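Side-chain contacts in sporozoite-specific SAG protein (Toxoplasma gondii, PDB 2WNK), which is a SAG2-related surface antigen of the sporozoite stage and, as in other SRS proteins, probably takes part in host-cell attachment or immune recognition: residues E34-Y39 and S54-L59; Q132-S137 and H141-Q146; A192-L197 and G201-S206. All blocks are in the same frame, centred on the assembly; numbering follows the deposited sequence.

Contact 1 (E34-Y39 and S54-L59)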
# COMPACT_ATOMS: atom_id res chain seq x y z
N GLU A 34 5.21 15.80 22.53
CA GLU A 34 4.82 17.07 21.94
C GLU A 34 5.44 16.70 20.56
O GLU A 34 6.65 16.37 20.48
CB GLU A 34 5.54 18.33 22.42
CG GLU A 34 5.32 19.47 21.39
CD GLU A 34 5.94 20.79 21.79
OE1 GLU A 34 5.41 21.41 22.73
OE2 GLU A 34 6.95 21.19 21.18
N ILE A 35 4.65 16.66 19.48
CA ILE A 35 5.23 16.34 18.16
C ILE A 35 5.89 17.55 17.50
O ILE A 35 5.46 18.72 17.70
CB ILE A 35 4.17 15.75 17.17
CG1 ILE A 35 4.84 15.08 15.95
CG2 ILE A 35 3.25 16.84 16.71
CD1 ILE A 35 3.80 14.39 14.99
N LYS A 36 6.93 17.28 16.71
CA LYS A 36 7.58 18.29 15.88
C LYS A 36 7.59 17.78 14.45
O LYS A 36 7.88 16.61 14.24
CB LYS A 36 9.03 18.47 16.31
CG LYS A 36 9.74 19.51 15.46
CD LYS A 36 10.70 20.28 16.29
CE LYS A 36 10.89 21.69 15.74
NZ LYS A 36 11.92 21.62 14.68
N PRO A 37 7.23 18.62 13.47
CA PRO A 37 6.85 20.03 13.56
C PRO A 37 5.59 20.21 14.40
O PRO A 37 4.74 19.31 14.45
CB PRO A 37 6.50 20.41 12.11
CG PRO A 37 7.18 19.36 11.26
CD PRO A 37 7.07 18.10 12.09
N ALA A 38 5.47 21.39 15.00
CA ALA A 38 4.29 21.74 15.80
C ALA A 38 3.00 21.36 15.09
O ALA A 38 2.81 21.68 13.90
CB ALA A 38 4.32 23.26 16.12
N TYR A 39 2.11 20.64 15.78
CA TYR A 39 0.97 20.05 15.09
C TYR A 39 -0.05 21.09 14.59
O TYR A 39 -0.59 21.88 15.39
CB TYR A 39 0.24 18.97 15.92
CG TYR A 39 -0.95 18.50 15.11
CD1 TYR A 39 -2.23 18.94 15.40
CD2 TYR A 39 -0.76 17.73 13.97
CE1 TYR A 39 -3.31 18.56 14.65
CE2 TYR A 39 -1.84 17.35 13.19
CZ TYR A 39 -3.11 17.77 13.53
OH TYR A 39 -4.18 17.41 12.76
N SER A 54 15.96 19.19 10.98
CA SER A 54 16.73 20.34 10.48
C SER A 54 15.99 21.04 9.31
O SER A 54 16.16 22.25 9.09
CB SER A 54 18.13 19.89 10.02
OG SER A 54 18.00 19.08 8.85
N ASN A 55 15.22 20.27 8.54
CA ASN A 55 14.43 20.77 7.40
C ASN A 55 12.97 20.32 7.58
O ASN A 55 12.73 19.19 8.04
CB ASN A 55 15.00 20.21 6.10
CG ASN A 55 16.32 20.85 5.73
OD1 ASN A 55 17.33 20.58 6.38
ND2 ASN A 55 16.33 21.66 4.67
N GLU A 56 12.02 21.18 7.20
CA GLU A 56 10.60 20.86 7.25
C GLU A 56 9.92 21.30 5.98
O GLU A 56 10.37 22.24 5.30
CB GLU A 56 9.90 21.65 8.35
CG GLU A 56 10.40 21.45 9.71
CD GLU A 56 9.69 22.40 10.67
OE1 GLU A 56 8.78 23.14 10.22
OE2 GLU A 56 10.02 22.36 11.87
N ALA A 57 8.78 20.69 5.71
CA ALA A 57 7.97 21.12 4.56
C ALA A 57 6.49 20.94 4.90
O ALA A 57 6.16 20.19 5.80
CB ALA A 57 8.31 20.25 3.38
N ALA A 58 5.61 21.64 4.17
CA ALA A 58 4.18 21.36 4.29
C ALA A 58 3.89 19.96 3.79
O ALA A 58 4.40 19.53 2.73
CB ALA A 58 3.36 22.39 3.50
N LEU A 59 3.05 19.24 4.51
CA LEU A 59 2.70 17.89 4.13
C LEU A 59 2.19 17.78 2.67
O LEU A 59 2.53 16.83 1.97
CB LEU A 59 1.67 17.31 5.11
CG LEU A 59 1.11 15.95 4.71
CD1 LEU A 59 2.19 14.87 4.67
CD2 LEU A 59 0.02 15.54 5.70

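Contact 2 (Q132-S137 and H141-Q146)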
# COMPACT_ATOMS: atom_id res chain seq x y z
N GLN A 132 2.57 0.96 -10.93
CA GLN A 132 2.12 1.38 -12.24
C GLN A 132 1.27 0.25 -12.81
O GLN A 132 1.71 -0.50 -13.67
CB GLN A 132 3.30 1.68 -13.18
CG GLN A 132 3.98 3.04 -12.88
CD GLN A 132 3.13 4.27 -13.28
OE1 GLN A 132 2.67 4.40 -14.43
NE2 GLN A 132 2.96 5.20 -12.33
N ALA A 133 0.07 0.11 -12.25
CA ALA A 133 -0.85 -0.94 -12.72
C ALA A 133 -2.25 -0.55 -12.37
O ALA A 133 -2.44 0.21 -11.42
CB ALA A 133 -0.53 -2.35 -12.11
N PRO A 134 -3.23 -1.02 -13.16
CA PRO A 134 -4.62 -0.63 -12.83
C PRO A 134 -5.10 -1.26 -11.53
O PRO A 134 -4.72 -2.39 -11.22
CB PRO A 134 -5.44 -1.19 -14.02
CG PRO A 134 -4.63 -2.31 -14.53
CD PRO A 134 -3.16 -1.89 -14.33
N VAL A 135 -6.01 -0.60 -10.85
CA VAL A 135 -6.47 -1.04 -9.54
C VAL A 135 -7.88 -1.63 -9.65
O VAL A 135 -8.72 -1.06 -10.37
CB VAL A 135 -6.53 0.16 -8.55
CG1 VAL A 135 -7.02 -0.33 -7.20
CG2 VAL A 135 -5.16 0.86 -8.43
N CYS A 136 -8.15 -2.72 -8.93
CA CYS A 136 -9.48 -3.32 -8.84
C CYS A 136 -9.91 -3.04 -7.40
O CYS A 136 -9.47 -3.72 -6.47
CB CYS A 136 -9.42 -4.84 -9.14
SG CYS A 136 -11.00 -5.42 -9.93
N SER A 137 -10.80 -2.07 -7.25
CA SER A 137 -11.22 -1.62 -5.90
C SER A 137 -12.72 -1.43 -5.75
O SER A 137 -13.16 -0.88 -4.72
CB SER A 137 -10.44 -0.37 -5.48
OG SER A 137 -10.84 0.78 -6.25
N HIS A 141 -17.46 -4.99 -10.03
CA HIS A 141 -16.87 -4.37 -11.20
C HIS A 141 -15.92 -5.39 -11.85
O HIS A 141 -15.42 -6.26 -11.15
CB HIS A 141 -16.13 -3.10 -10.74
CG HIS A 141 -15.42 -2.40 -11.84
ND1 HIS A 141 -14.05 -2.46 -11.99
CD2 HIS A 141 -15.89 -1.72 -12.90
CE1 HIS A 141 -13.71 -1.79 -13.09
NE2 HIS A 141 -14.81 -1.34 -13.66
N THR A 142 -15.71 -5.32 -13.17
CA THR A 142 -14.70 -6.15 -13.84
C THR A 142 -13.66 -5.30 -14.57
O THR A 142 -14.00 -4.44 -15.40
CB THR A 142 -15.33 -7.06 -14.87
OG1 THR A 142 -16.39 -7.75 -14.22
CG2 THR A 142 -14.30 -8.11 -15.42
N LEU A 143 -12.42 -5.48 -14.16
CA LEU A 143 -11.24 -4.92 -14.85
C LEU A 143 -10.80 -5.93 -15.91
O LEU A 143 -10.45 -7.07 -15.60
CB LEU A 143 -10.09 -4.70 -13.84
CG LEU A 143 -8.70 -4.35 -14.36
CD1 LEU A 143 -8.77 -3.06 -15.19
CD2 LEU A 143 -7.80 -4.16 -13.16
N GLU A 144 -10.84 -5.55 -17.19
CA GLU A 144 -10.39 -6.51 -18.24
C GLU A 144 -8.97 -6.21 -18.68
O GLU A 144 -8.61 -5.07 -19.02
CB GLU A 144 -11.36 -6.48 -19.44
CG GLU A 144 -12.81 -6.59 -18.92
CD GLU A 144 -13.88 -6.56 -19.98
OE1 GLU A 144 -14.17 -7.62 -20.53
OE2 GLU A 144 -14.48 -5.47 -20.22
N LEU A 145 -8.18 -7.27 -18.68
CA LEU A 145 -6.76 -7.17 -19.09
C LEU A 145 -6.53 -8.16 -20.22
O LEU A 145 -7.32 -9.10 -20.41
CB LEU A 145 -5.81 -7.56 -17.96
CG LEU A 145 -5.92 -6.72 -16.69
CD1 LEU A 145 -4.91 -7.20 -15.61
CD2 LEU A 145 -5.73 -5.26 -17.03
N GLN A 146 -5.43 -8.00 -20.96
CA GLN A 146 -5.11 -8.95 -22.03
C GLN A 146 -3.65 -9.40 -22.02
O GLN A 146 -2.75 -8.59 -21.77
CB GLN A 146 -5.34 -8.28 -23.41
CG GLN A 146 -6.75 -7.83 -23.66
CD GLN A 146 -7.05 -6.50 -23.01
OE1 GLN A 146 -8.11 -6.31 -22.38
NE2 GLN A 146 -6.12 -5.55 -23.13

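Contact 3 (A192-L197 and G201-S206)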
# COMPACT_ATOMS: atom_id res chain seq x y z
N ALA A 192 2.67 -20.64 -17.29
CA ALA A 192 2.33 -19.34 -16.73
C ALA A 192 2.50 -19.32 -15.21
O ALA A 192 2.47 -20.37 -14.55
CB ALA A 192 0.94 -18.94 -17.09
N SER A 193 2.64 -18.13 -14.68
CA SER A 193 2.78 -17.94 -13.21
C SER A 193 2.21 -16.63 -12.75
O SER A 193 2.18 -15.66 -13.47
CB SER A 193 4.25 -18.06 -12.75
OG SER A 193 5.09 -17.13 -13.41
N ARG A 194 1.76 -16.63 -11.49
CA ARG A 194 1.24 -15.43 -10.86
C ARG A 194 2.16 -15.10 -9.69
O ARG A 194 2.57 -16.02 -8.95
CB ARG A 194 -0.21 -15.68 -10.36
CG ARG A 194 -0.93 -14.45 -9.95
CD ARG A 194 -0.81 -14.26 -8.46
NE ARG A 194 -1.81 -15.00 -7.74
CZ ARG A 194 -1.84 -15.06 -6.41
NH1 ARG A 194 -0.90 -14.47 -5.68
NH2 ARG A 194 -2.80 -15.73 -5.80
N SER A 195 2.51 -13.82 -9.51
CA SER A 195 3.42 -13.42 -8.40
C SER A 195 2.68 -13.48 -7.05
O SER A 195 1.45 -13.47 -6.99
CB SER A 195 3.91 -11.99 -8.66
OG SER A 195 2.83 -11.06 -8.53
N ALA A 196 3.44 -13.50 -5.95
CA ALA A 196 2.85 -13.42 -4.62
C ALA A 196 2.20 -12.08 -4.35
O ALA A 196 2.68 -11.06 -4.80
CB ALA A 196 3.95 -13.72 -3.55
N LEU A 197 1.11 -12.06 -3.61
CA LEU A 197 0.45 -10.78 -3.34
C LEU A 197 1.37 -9.75 -2.62
O LEU A 197 1.73 -9.94 -1.49
CB LEU A 197 -0.85 -11.04 -2.54
CG LEU A 197 -1.76 -9.83 -2.28
CD1 LEU A 197 -2.18 -9.14 -3.56
CD2 LEU A 197 -3.01 -10.23 -1.45
N GLY A 201 -0.38 -4.83 -2.77
CA GLY A 201 -1.57 -5.37 -3.44
C GLY A 201 -1.32 -5.65 -4.90
O GLY A 201 -2.21 -6.10 -5.63
N LEU A 202 -0.09 -5.41 -5.32
CA LEU A 202 0.28 -5.70 -6.72
C LEU A 202 0.39 -7.18 -7.06
O LEU A 202 0.99 -7.97 -6.32
CB LEU A 202 1.60 -4.98 -7.04
CG LEU A 202 2.15 -5.16 -8.44
CD1 LEU A 202 1.21 -4.46 -9.41
CD2 LEU A 202 3.50 -4.45 -8.45
N ILE A 203 -0.23 -7.54 -8.19
CA ILE A 203 -0.11 -8.88 -8.74
C ILE A 203 0.39 -8.78 -10.18
O ILE A 203 -0.10 -8.00 -10.97
CB ILE A 203 -1.48 -9.56 -8.76
CG1 ILE A 203 -1.99 -9.76 -7.30
CG2 ILE A 203 -1.46 -10.89 -9.48
CD1 ILE A 203 -1.16 -10.84 -6.55
N LYS A 204 1.35 -9.61 -10.52
CA LYS A 204 1.84 -9.75 -11.92
C LYS A 204 1.54 -11.16 -12.41
O LYS A 204 1.92 -12.18 -11.78
CB LYS A 204 3.36 -9.51 -12.00
CG LYS A 204 3.87 -9.66 -13.47
CD LYS A 204 5.39 -9.49 -13.60
CE LYS A 204 5.76 -8.07 -13.24
NZ LYS A 204 7.28 -8.04 -13.26
N LEU A 205 0.92 -11.23 -13.58
CA LEU A 205 0.65 -12.50 -14.24
C LEU A 205 1.62 -12.57 -15.43
O LEU A 205 1.63 -11.65 -16.27
CB LEU A 205 -0.78 -12.50 -14.79
CG LEU A 205 -0.99 -13.77 -15.64
CD1 LEU A 205 -0.91 -15.06 -14.79
CD2 LEU A 205 -2.31 -13.67 -16.39
N SER A 206 2.40 -13.65 -15.50
CA SER A 206 3.44 -13.88 -16.54
C SER A 206 3.13 -15.11 -17.37
O SER A 206 2.79 -16.19 -16.83
CB SER A 206 4.81 -14.09 -15.86
OG SER A 206 5.14 -12.83 -15.16
O HOH W 1 5.70 -17.81 -15.91

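Contact 1 (E34-Y39 and S54-L59)
The carboxylate of Glu56 meets Lys36 and Pro37 at the end of strand 34-36. Its OE2 lies 3.5 Å from Lys36 NZ, a salt bridge whose hydrogen bond is weak. The two side chains cross at about a right angle. The proline ring packs against the acid and the last methylene of Glu56. Pro37 CG sits 4.0 Å from Glu56 CD, and the ring and the glutamate chain run past each other in opposite directions. Glu56 reaches this far because its chain is extended beyond CG (chi2 175°). Lys36 starts with CG anti to its backbone N and then bends at chi2 and chi4, which brings NZ round to the carboxylate. The peptide bond before Pro37 is cis, and it turns the chain where strand 34-36 ends.

In the next shell, the other carboxylate oxygen, Glu56 OE1, forms a salt bridge with Lys46 of strand 46-48, the partner of strand 56-58 in a two-stranded antiparallel sheet. Pro37 also touches Lys46, Cys48 and Phe98. The contact thus joins the edge of a four-stranded sheet to this small sheet within the N-terminal SRS domain. One carboxylate shared between two lysines would probably stay ionised, with Lys36 the looser of its two partners.

Contact 2 (Q132-S137 and H141-Q146)
Pro134 packs on Leu143 and Leu145 between two sheets of the C-terminal SRS domain, which has the layered beta-sandwich build of this family. Strand 135-136 edges one sheet, strand 142-147 the other. No hydrogen bond joins the two segments; the contact is apolar.

Leu143 sets its CG anti to the backbone N (chi1 170°), and both methyls then reach the proline. Its CD2 lies 3.9 Å from Pro134 CB, and CD1 is 4.0 Å from that same CB. The ring and the leucine cross at about a right angle. Leu145 uses another conformation, with CG anti to the carbonyl carbon (chi1 -60°). It offers one methyl, CD2, 4.0 Å from Pro134 CG. Pro134 CG is shared: it touches Leu143 CD2, at 3.9 Å, as well as Leu145.

In strand 135-136, Cys136 approaches the base of Leu143. Its sulfur is held in a disulfide with Cys229 of strand 228-235, which runs beside strand 142-147. This bond ties the two layers covalently next to the apolar packing. Phe156, in the sheet of strand 135-136, touches both leucines from outside the two segments. Val231 in the opposite layer touches Cys136 and Leu145. The sulfur meets the leucine at its first side-chain carbon: Cys136 SG stands 4.1 Å from Leu143 CB.

Contact 3 (A192-L197 and G201-S206)
The guanidinium of Arg194 is the flat side-chain group here, and Ile203 CD1 approaches it obliquely, 3.7 Å from Arg194 NH1. Close to the plane of the group, Arg194 NH1 donates to Ser195 O of its own segment at 2.9 Å. NH2 has a weak hydrogen bond to Ala168 O. These two bonds probably limit rotation of the guanidinium. The arginine chain bends at chi2 (-95°) and chi3, laying its methylene part against the isoleucine. Arg194 CD lies 3.6 Å from Ile203 CG2. The same Ile203 CD1 that nears NH1 also meets Leu197 CD1, at 3.6 Å. Tyr219 and Ile165 of the facing sheet add to the packing round Arg194.

The backbones pair in antiparallel fashion. Ser193 and Ser206 are a hydrogen-bonded pair, each N-H donating to the other's carbonyl oxygen. The bond from Ser206 N to Ser193 O is nearly straight, at 175°. Arg194 and Leu205 follow as a non-hydrogen-bonded pair, with side chains on the face turned to Tyr219. Ser195 N then donates to Lys204 O.

At Ser195 the ladder changes. Its OG, set between the backbone N and the carbonyl carbon (chi1 68°), accepts from Lys204 N at 2.9 Å. A side-chain hydroxyl thus occupies the place a backbone carbonyl would take in a regular ladder. At the other end, a water bonds to Ser193 OG at 2.7 Å and reaches Ser206 O weakly. Leu197 CD1 also touches Gly201 O, where the chain comes back after the turn. The segments form a beta hairpin at the edge of one sheet of the C-terminal SRS sandwich, with short strand 193-194 outermost.

How the contacts relate
From the N terminus, contact 1 comes first. It closes a loop of 14 residues that includes strand 46-48, and it ties a four-stranded sheet to a small two-stranded one in the first SRS domain. Contacts 2 and 3 follow in the second domain, each across a three-residue link. All three are in series, and none nests or crosses. Contact 2 joins the two layers of the second domain; contact 3 lies within one of them. These two share the sheet ordered 135-136, 152-158, 202-207, 193-194, and they touch where Ala133 CB meets Leu202 CD1. Contact 1 is remote, its centre 37 Å from that of contact 2.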